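Local coordinates for protein aldose 1-epimerase (PDB 3NRE) that probably interconverts the alpha and beta anomers of aldose sugars, as a putative aldose 1-epimerase of the galactose mutarotase clan, at residues A[146-160]-A[246-258]. Sequence-based numbering, arbitrary orientation.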
ATOM      1  N   THR A 146       0.159  -3.425  -8.400  1.00 26.65           N
ATOM      2  CA  THR A 146       0.379  -2.144  -7.717  1.00 24.67           C
ATOM      3  C   THR A 146      -0.468  -2.059  -6.466  1.00 29.17           C
ATOM      4  O   THR A 146      -1.462  -2.813  -6.261  1.00 26.39           O
ATOM      5  CB  THR A 146       0.004  -0.951  -8.648  1.00 31.22           C
ATOM      6  OG1 THR A 146      -1.290  -1.198  -9.212  1.00 34.84           O
ATOM      7  CG2 THR A 146       1.003  -0.812  -9.743  1.00 29.97           C
ATOM      8  N   GLY A 147      -0.068  -1.119  -5.614  1.00 21.81           N
ATOM      9  CA  GLY A 147      -0.792  -0.908  -4.392  1.00 24.85           C
ATOM     10  C   GLY A 147      -0.105   0.120  -3.573  1.00 20.60           C
ATOM     11  O   GLY A 147       0.836   0.733  -4.030  1.00 19.14           O
ATOM     12  N   TRP A 148      -0.656   0.318  -2.392  1.00 20.34           N
ATOM     13  CA  TRP A 148      -0.090   1.243  -1.436  1.00 18.42           C
ATOM     14  C   TRP A 148      -0.215   0.703  -0.049  1.00 20.12           C
ATOM     15  O   TRP A 148      -1.033  -0.185   0.248  1.00 21.29           O
ATOM     16  CB  TRP A 148      -0.817   2.602  -1.492  1.00 20.41           C
ATOM     17  CG  TRP A 148      -0.589   3.416  -2.709  1.00 19.74           C
ATOM     18  CD1 TRP A 148       0.372   4.393  -2.924  1.00 23.80           C
ATOM     19  CD2 TRP A 148      -1.359   3.336  -3.916  1.00 22.84           C
ATOM     20  NE1 TRP A 148       0.228   4.909  -4.223  1.00 23.69           N
ATOM     21  CE2 TRP A 148      -0.820   4.283  -4.834  1.00 22.74           C
ATOM     22  CE3 TRP A 148      -2.438   2.533  -4.329  1.00 23.20           C
ATOM     23  CZ2 TRP A 148      -1.343   4.454  -6.116  1.00 30.34           C
ATOM     24  CZ3 TRP A 148      -2.939   2.681  -5.601  1.00 26.68           C
ATOM     25  CH2 TRP A 148      -2.400   3.660  -6.478  1.00 27.40           C
ATOM     26  N   HIS A 149       0.606   1.311   0.815  1.00 19.12           N
ATOM     27  CA  HIS A 149       0.731   0.916   2.197  1.00 18.40           C
ATOM     28  C   HIS A 149       0.586   2.117   3.113  1.00 19.55           C
ATOM     29  O   HIS A 149       1.577   2.613   3.667  1.00 19.76           O
ATOM     30  CB  HIS A 149       2.061   0.181   2.347  1.00 19.39           C
ATOM     31  CG  HIS A 149       2.243  -0.534   3.637  1.00 19.39           C
ATOM     32  ND1 HIS A 149       2.390   0.130   4.832  1.00 20.85           N
ATOM     33  CD2 HIS A 149       2.431  -1.846   3.916  1.00 22.00           C
ATOM     34  CE1 HIS A 149       2.628  -0.744   5.802  1.00 22.64           C
ATOM     35  NE2 HIS A 149       2.679  -1.948   5.265  1.00 24.54           N
ATOM     36  N   PRO A 150      -0.645   2.635   3.253  1.00 21.00           N
ATOM     37  CA  PRO A 150      -0.837   3.792   4.127  1.00 20.17           C
ATOM     38  C   PRO A 150      -0.913   3.423   5.594  1.00 21.35           C
ATOM     39  O   PRO A 150      -1.479   2.373   5.959  1.00 21.53           O
ATOM     40  CB  PRO A 150      -2.148   4.403   3.609  1.00 21.60           C
ATOM     41  CG  PRO A 150      -2.866   3.275   3.009  1.00 21.48           C
ATOM     42  CD  PRO A 150      -1.877   2.310   2.510  1.00 24.30           C
ATOM     43  N   TYR A 151      -0.395   4.322   6.417  1.00 17.56           N
ATOM     44  CA  TYR A 151      -0.445   4.236   7.842  1.00 19.09           C
ATOM     45  C   TYR A 151      -1.444   5.260   8.367  1.00 20.95           C
ATOM     46  O   TYR A 151      -1.259   6.476   8.173  1.00 21.75           O
ATOM     47  CB  TYR A 151       0.907   4.578   8.445  1.00 18.38           C
ATOM     48  CG  TYR A 151       2.034   3.589   8.147  1.00 16.63           C
ATOM     49  CD1 TYR A 151       2.749   3.659   6.943  1.00 19.20           C
ATOM     50  CD2 TYR A 151       2.409   2.639   9.076  1.00 20.25           C
ATOM     51  CE1 TYR A 151       3.807   2.759   6.690  1.00 20.69           C
ATOM     52  CE2 TYR A 151       3.477   1.776   8.820  1.00 21.48           C
ATOM     53  CZ  TYR A 151       4.125   1.832   7.639  1.00 18.54           C
ATOM     54  OH  TYR A 151       5.188   0.974   7.386  1.00 20.20           O
ATOM     55  N   PHE A 152      -2.497   4.788   9.034  1.00 20.31           N
ATOM     56  CA  PHE A 152      -3.522   5.673   9.593  1.00 20.14           C
ATOM     57  C   PHE A 152      -3.385   5.797  11.107  1.00 24.51           C
ATOM     58  O   PHE A 152      -3.005   4.852  11.774  1.00 23.01           O
ATOM     59  CB  PHE A 152      -4.897   5.086   9.330  1.00 23.00           C
ATOM     60  CG  PHE A 152      -5.256   5.009   7.881  1.00 19.09           C
ATOM     61  CD1 PHE A 152      -5.785   6.118   7.242  1.00 25.96           C
ATOM     62  CD2 PHE A 152      -5.021   3.873   7.159  1.00 23.99           C
ATOM     63  CE1 PHE A 152      -6.090   6.088   5.890  1.00 25.17           C
ATOM     64  CE2 PHE A 152      -5.362   3.818   5.799  1.00 22.96           C
ATOM     65  CZ  PHE A 152      -5.916   4.923   5.171  1.00 23.30           C
ATOM     66  N   PRO A 153      -3.789   6.955  11.685  1.00 21.02           N
ATOM     67  CA  PRO A 153      -3.795   7.122  13.118  1.00 25.11           C
ATOM     68  C   PRO A 153      -4.748   6.098  13.718  1.00 23.98           C
ATOM     69  O   PRO A 153      -5.761   5.780  13.119  1.00 24.25           O
ATOM     70  CB  PRO A 153      -4.344   8.529  13.331  1.00 26.04           C
ATOM     71  CG  PRO A 153      -4.360   9.144  11.937  1.00 25.15           C
ATOM     72  CD  PRO A 153      -4.273   8.128  10.945  1.00 26.26           C
ATOM     73  N   LEU A 154      -4.428   5.628  14.898  1.00 25.14           N
ATOM     74  CA  LEU A 154      -5.344   4.716  15.602  1.00 26.20           C
ATOM     75  C   LEU A 154      -5.712   5.231  16.956  1.00 29.29           C
ATOM     76  O   LEU A 154      -4.840   5.569  17.748  1.00 31.28           O
ATOM     77  CB  LEU A 154      -4.674   3.340  15.768  1.00 25.49           C
ATOM     78  CG  LEU A 154      -5.460   2.196  16.390  1.00 26.53           C
ATOM     79  CD1 LEU A 154      -6.758   1.927  15.623  1.00 27.78           C
ATOM     80  CD2 LEU A 154      -4.645   0.880  16.458  1.00 23.76           C
ATOM     81  N   SER A 155      -7.021   5.248  17.220  1.00 29.54           N
ATOM     82  CA  SER A 155      -7.594   5.622  18.491  1.00 30.82           C
ATOM     83  C   SER A 155      -8.428   4.449  18.998  1.00 29.81           C
ATOM     84  O   SER A 155      -8.901   3.652  18.173  1.00 28.92           O
ATOM     85  CB  SER A 155      -8.477   6.864  18.277  1.00 29.02           C
ATOM     86  OG  SER A 155      -9.479   6.966  19.249  1.00 41.57           O
ATOM     87  N   PRO A 156      -8.659   4.367  20.341  1.00 30.56           N
ATOM     88  CA  PRO A 156      -9.578   3.360  20.876  1.00 33.02           C
ATOM     89  C   PRO A 156     -10.924   3.471  20.197  1.00 34.39           C
ATOM     90  O   PRO A 156     -11.646   2.486  20.136  1.00 38.53           O
ATOM     91  CB  PRO A 156      -9.703   3.724  22.359  1.00 37.61           C
ATOM     92  CG  PRO A 156      -8.477   4.439  22.690  1.00 37.16           C
ATOM     93  CD  PRO A 156      -8.001   5.134  21.414  1.00 33.28           C
ATOM     94  N   GLN A 157     -11.248   4.668  19.672  1.00 31.20           N
ATOM     95  CA  GLN A 157     -12.593   4.895  19.085  1.00 32.49           C
ATOM     96  C   GLN A 157     -12.606   4.587  17.572  1.00 29.50           C
ATOM     97  O   GLN A 157     -13.679   4.536  17.001  1.00 31.80           O
ATOM     98  CB  GLN A 157     -13.038   6.348  19.253  1.00 31.94           C
ATOM     99  CG  GLN A 157     -12.700   6.952  20.607  1.00 33.13           C
ATOM    100  CD  GLN A 157     -13.232   6.237  21.775  1.00 35.13           C
ATOM    101  OE1 GLN A 157     -14.226   5.505  21.695  1.00 47.77           O
ATOM    102  NE2 GLN A 157     -12.660   6.559  22.962  1.00 39.23           N
ATOM    103  N   THR A 158     -11.465   4.469  16.930  1.00 29.25           N
ATOM    104  CA  THR A 158     -11.412   4.183  15.461  1.00 26.55           C
ATOM    105  C   THR A 158     -12.168   2.900  15.067  1.00 31.54           C
ATOM    106  O   THR A 158     -12.143   1.894  15.802  1.00 31.11           O
ATOM    107  CB  THR A 158      -9.946   4.020  14.973  1.00 32.38           C
ATOM    108  OG1 THR A 158      -9.182   5.149  15.360  1.00 27.24           O
ATOM    109  CG2 THR A 158      -9.868   3.912  13.468  1.00 25.23           C
ATOM    110  N   ARG A 159     -12.851   2.958  13.920  1.00 29.00           N
ATOM    111  CA  ARG A 159     -13.569   1.812  13.358  1.00 32.49           C
ATOM    112  C   ARG A 159     -13.324   1.808  11.848  1.00 31.24           C
ATOM    113  O   ARG A 159     -13.189   2.851  11.247  1.00 32.61           O
ATOM    114  CB  ARG A 159     -15.082   1.876  13.657  1.00 35.72           C
ATOM    115  CG  ARG A 159     -15.409   1.893  15.203  1.00 38.84           C
ATOM    116  CD  ARG A 159     -16.853   1.647  15.471  1.00 46.15           C
ATOM    117  NE  ARG A 159     -17.726   2.398  14.564  1.00 46.35           N
ATOM    118  CZ  ARG A 159     -19.021   2.123  14.374  1.00 53.40           C
ATOM    119  NH1 ARG A 159     -19.587   1.128  15.040  1.00 51.72           N
ATOM    120  NH2 ARG A 159     -19.751   2.849  13.519  1.00 54.05           N
ATOM    121  N   ILE A 160     -13.210   0.620  11.262  1.00 29.73           N
ATOM    122  CA  ILE A 160     -13.100   0.483   9.809  1.00 28.56           C
ATOM    123  C   ILE A 160     -14.156  -0.468   9.254  1.00 33.61           C
ATOM    124  O   ILE A 160     -14.707  -1.310   9.981  1.00 35.37           O
ATOM    125  CB  ILE A 160     -11.705  -0.044   9.378  1.00 28.80           C
ATOM    126  CG1 ILE A 160     -11.462  -1.452   9.914  1.00 26.00           C
ATOM    127  CG2 ILE A 160     -10.622   0.911   9.870  1.00 25.34           C
ATOM    128  CD1 ILE A 160     -10.208  -2.131   9.284  1.00 30.77           C
ATOM    129  N   TYR A 246       5.745   1.051  20.439  1.00 42.97           N
ATOM    130  CA  TYR A 246       4.399   0.976  19.849  1.00 36.55           C
ATOM    131  C   TYR A 246       3.285   0.973  20.872  1.00 37.72           C
ATOM    132  O   TYR A 246       3.240   0.119  21.761  1.00 38.42           O
ATOM    133  CB  TYR A 246       4.266  -0.224  18.903  1.00 33.57           C
ATOM    134  CG  TYR A 246       2.950  -0.310  18.170  1.00 28.00           C
ATOM    135  CD1 TYR A 246       2.639   0.555  17.132  1.00 29.90           C
ATOM    136  CD2 TYR A 246       2.015  -1.281  18.496  1.00 26.74           C
ATOM    137  CE1 TYR A 246       1.439   0.472  16.473  1.00 23.84           C
ATOM    138  CE2 TYR A 246       0.791  -1.383  17.799  1.00 22.94           C
ATOM    139  CZ  TYR A 246       0.510  -0.506  16.823  1.00 29.65           C
ATOM    140  OH  TYR A 246      -0.671  -0.622  16.132  1.00 23.35           O
ATOM    141  N   ALA A 247       2.363   1.931  20.721  1.00 37.33           N
ATOM    142  CA  ALA A 247       1.303   2.154  21.697  1.00 39.51           C
ATOM    143  C   ALA A 247      -0.064   2.098  21.046  1.00 37.16           C
ATOM    144  O   ALA A 247      -0.991   2.748  21.516  1.00 35.66           O
ATOM    145  CB  ALA A 247       1.500   3.512  22.359  1.00 43.90           C
ATOM    146  N   PHE A 248      -0.180   1.343  19.950  1.00 32.72           N
ATOM    147  CA  PHE A 248      -1.444   1.212  19.210  1.00 31.33           C
ATOM    148  C   PHE A 248      -1.873   2.592  18.707  1.00 31.60           C
ATOM    149  O   PHE A 248      -3.036   2.962  18.801  1.00 32.06           O
ATOM    150  CB  PHE A 248      -2.551   0.577  20.097  1.00 32.89           C
ATOM    151  CG  PHE A 248      -2.285  -0.863  20.455  1.00 28.57           C
ATOM    152  CD1 PHE A 248      -2.367  -1.848  19.502  1.00 34.85           C
ATOM    153  CD2 PHE A 248      -1.957  -1.221  21.766  1.00 45.37           C
ATOM    154  CE1 PHE A 248      -2.108  -3.174  19.816  1.00 34.24           C
ATOM    155  CE2 PHE A 248      -1.687  -2.551  22.100  1.00 42.49           C
ATOM    156  CZ  PHE A 248      -1.769  -3.532  21.126  1.00 43.97           C
ATOM    157  N   ASP A 249      -0.919   3.341  18.169  1.00 29.43           N
ATOM    158  CA  ASP A 249      -1.141   4.711  17.725  1.00 30.86           C
ATOM    159  C   ASP A 249      -1.330   4.780  16.206  1.00 23.11           C
ATOM    160  O   ASP A 249      -1.628   5.855  15.679  1.00 24.72           O
ATOM    161  CB  ASP A 249       0.035   5.616  18.169  1.00 33.02           C
ATOM    162  CG  ASP A 249       1.396   4.993  17.879  1.00 38.70           C
ATOM    163  OD1 ASP A 249       1.735   3.867  18.399  1.00 42.08           O
ATOM    164  OD2 ASP A 249       2.159   5.645  17.123  1.00 57.02           O
ATOM    165  N   PHE A 250      -1.102   3.660  15.501  1.00 23.73           N
ATOM    166  CA  PHE A 250      -1.414   3.530  14.071  1.00 19.65           C
ATOM    167  C   PHE A 250      -1.760   2.122  13.661  1.00 22.27           C
ATOM    168  O   PHE A 250      -1.520   1.166  14.358  1.00 22.29           O
ATOM    169  CB  PHE A 250      -0.266   4.002  13.146  1.00 21.69           C
ATOM    170  CG  PHE A 250       0.961   3.075  13.172  1.00 21.35           C
ATOM    171  CD1 PHE A 250       1.015   1.931  12.374  1.00 26.34           C
ATOM    172  CD2 PHE A 250       1.979   3.301  14.086  1.00 29.01           C
ATOM    173  CE1 PHE A 250       2.160   1.049  12.442  1.00 24.20           C
ATOM    174  CE2 PHE A 250       3.108   2.424  14.125  1.00 30.41           C
ATOM    175  CZ  PHE A 250       3.143   1.330  13.323  1.00 19.93           C
ATOM    176  N   PHE A 251      -2.347   2.034  12.493  1.00 19.76           N
ATOM    177  CA  PHE A 251      -2.623   0.748  11.818  1.00 23.02           C
ATOM    178  C   PHE A 251      -2.536   0.997  10.336  1.00 20.70           C
ATOM    179  O   PHE A 251      -2.530   2.122   9.901  1.00 21.23           O
ATOM    180  CB  PHE A 251      -4.019   0.185  12.138  1.00 23.06           C
ATOM    181  CG  PHE A 251      -5.134   0.908  11.452  1.00 23.33           C
ATOM    182  CD1 PHE A 251      -5.601   2.125  11.963  1.00 23.11           C
ATOM    183  CD2 PHE A 251      -5.717   0.394  10.279  1.00 22.53           C
ATOM    184  CE1 PHE A 251      -6.640   2.821  11.322  1.00 27.06           C
ATOM    185  CE2 PHE A 251      -6.745   1.070   9.644  1.00 29.25           C
ATOM    186  CZ  PHE A 251      -7.214   2.297  10.173  1.00 24.07           C
ATOM    187  N   CYS A 252      -2.435  -0.074   9.548  1.00 20.76           N
ATOM    188  CA  CYS A 252      -2.404   0.033   8.086  1.00 19.48           C
ATOM    189  C   CYS A 252      -3.564  -0.699   7.480  1.00 24.03           C
ATOM    190  O   CYS A 252      -3.967  -1.765   7.942  1.00 23.08           O
ATOM    191  CB  CYS A 252      -1.141  -0.549   7.510  1.00 19.20           C
ATOM    192  SG  CYS A 252       0.331   0.143   8.235  1.00 23.30           S
ATOM    193  N   LEU A 253      -4.121  -0.110   6.428  1.00 24.30           N
ATOM    194  CA  LEU A 253      -5.117  -0.798   5.576  1.00 25.26           C
ATOM    195  C   LEU A 253      -4.536  -0.620   4.202  1.00 24.38           C
ATOM    196  O   LEU A 253      -4.496   0.501   3.686  1.00 26.33           O
ATOM    197  CB  LEU A 253      -6.526  -0.202   5.680  1.00 29.20           C
ATOM    198  CG  LEU A 253      -7.612  -0.993   4.953  1.00 30.08           C
ATOM    199  CD1 LEU A 253      -9.006  -0.647   5.527  1.00 33.35           C
ATOM    200  CD2 LEU A 253      -7.574  -0.799   3.408  1.00 27.54           C
ATOM    201  N   GLU A 254      -4.065  -1.719   3.609  1.00 22.54           N
ATOM    202  CA  GLU A 254      -3.186  -1.686   2.403  1.00 19.36           C
ATOM    203  C   GLU A 254      -3.909  -2.217   1.171  1.00 21.47           C
ATOM    204  O   GLU A 254      -4.071  -3.430   1.042  1.00 25.52           O
ATOM    205  CB  GLU A 254      -1.954  -2.554   2.605  1.00 23.05           C
ATOM    206  CG  GLU A 254      -1.231  -2.323   3.939  1.00 27.04           C
ATOM    207  CD  GLU A 254      -0.297  -3.501   4.332  1.00 26.21           C
ATOM    208  OE1 GLU A 254       0.324  -4.193   3.450  1.00 27.68           O
ATOM    209  OE2 GLU A 254      -0.242  -3.664   5.569  1.00 32.22           O
ATOM    210  N   PRO A 255      -4.324  -1.346   0.252  1.00 22.33           N
ATOM    211  CA  PRO A 255      -4.965  -1.851  -0.966  1.00 22.72           C
ATOM    212  C   PRO A 255      -3.971  -2.452  -1.956  1.00 24.52           C
ATOM    213  O   PRO A 255      -2.847  -1.943  -2.171  1.00 23.14           O
ATOM    214  CB  PRO A 255      -5.623  -0.628  -1.557  1.00 24.97           C
ATOM    215  CG  PRO A 255      -4.660   0.489  -1.120  1.00 25.08           C
ATOM    216  CD  PRO A 255      -4.264   0.119   0.251  1.00 20.90           C
HETATM  217  N   MSE A 256      -4.374  -3.584  -2.542  1.00 25.03           N
HETATM  218  CA  MSE A 256      -3.529  -4.264  -3.481  1.00 25.17           C
HETATM  219  C   MSE A 256      -4.340  -4.696  -4.653  1.00 26.88           C
HETATM  220  O   MSE A 256      -5.485  -5.145  -4.490  1.00 26.22           O
HETATM  221  CB  MSE A 256      -2.903  -5.544  -2.851  1.00 25.58           C
HETATM  222  CG  MSE A 256      -2.030  -5.283  -1.663  1.00 30.79           C
HETATM  223 SE   MSE A 256      -1.816  -7.020  -0.765  0.75 32.16          SE
HETATM  224  CE  MSE A 256      -1.238  -8.122  -2.113  1.00 27.01           C
ATOM    225  N   SER A 257      -3.719  -4.623  -5.825  1.00 23.99           N
ATOM    226  CA  SER A 257      -4.387  -5.010  -7.060  1.00 27.08           C
ATOM    227  C   SER A 257      -4.451  -6.524  -7.274  1.00 27.48           C
ATOM    228  O   SER A 257      -5.050  -6.987  -8.266  1.00 27.11           O
ATOM    229  CB  SER A 257      -3.657  -4.375  -8.250  1.00 28.25           C
ATOM    230  OG  SER A 257      -2.419  -5.003  -8.490  1.00 26.90           O
ATOM    231  N   HIS A 258      -3.871  -7.274  -6.336  1.00 24.12           N
ATOM    232  CA  HIS A 258      -3.774  -8.718  -6.440  1.00 26.14           C
ATOM    233  C   HIS A 258      -3.740  -9.336  -5.073  1.00 26.06           C
ATOM    234  O   HIS A 258      -3.606  -8.617  -4.100  1.00 24.36           O
ATOM    235  CB  HIS A 258      -2.541  -9.112  -7.250  1.00 25.21           C
ATOM    236  CG  HIS A 258      -1.248  -8.752  -6.586  1.00 24.81           C
ATOM    237  ND1 HIS A 258      -0.539  -9.640  -5.808  1.00 24.67           N
ATOM    238  CD2 HIS A 258      -0.523  -7.610  -6.618  1.00 22.64           C
ATOM    239  CE1 HIS A 258       0.548  -9.039  -5.350  1.00 24.34           C
ATOM    240  NE2 HIS A 258       0.579  -7.804  -5.810  1.00 24.56           N
TER
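Cys-252 SG sits over one face of the Tyr-151 ring, 3.8 Å from its centroid. The ring's edge meets Phe-250 in an offset edge-to-face pair (planes at 68°), Tyr-151 CD2 lying 3.6 Å from Phe-250 CD1. Arg-35 makes cation-pi contacts with both rings. Glu-254 CG makes a CH-pi contact over one face of the His-149 ring, 4.0 Å from the centroid, and Phe-49 stacks on this ring. With its CG turned opposite the backbone N (chi1 -168°), the imidazole lies alongside the Glu-254 chain, ring and carboxylate planes 35° apart. His-149 NE2 hydrogen-bonds a PEG molecule, probably from the crystallisation liquor but possibly marking a pocket. With an alanine here, Glu-254 CG and Cys-252 SG would probably lose the ring beside them, and PEG its partner. The other face of the sheet carries Phe-152 and Phe-251, their rings nearly parallel but slid apart. Ile-160 CG2 packs 3.7 Å from Phe-251 CZ. Phe-152 and Phe-251 form an antiparallel hydrogen-bonded pair, each N bonding the other's O. Thr-146 N hydrogen-bonds Ser-257 OG (3.0 Å). Strand 142-153 also pairs with 48-51, and 250-256 with 232-237. Trp-148 packs on Val-130 and Leu-132, between two sheets of the galactose mutarotase beta-sandwich.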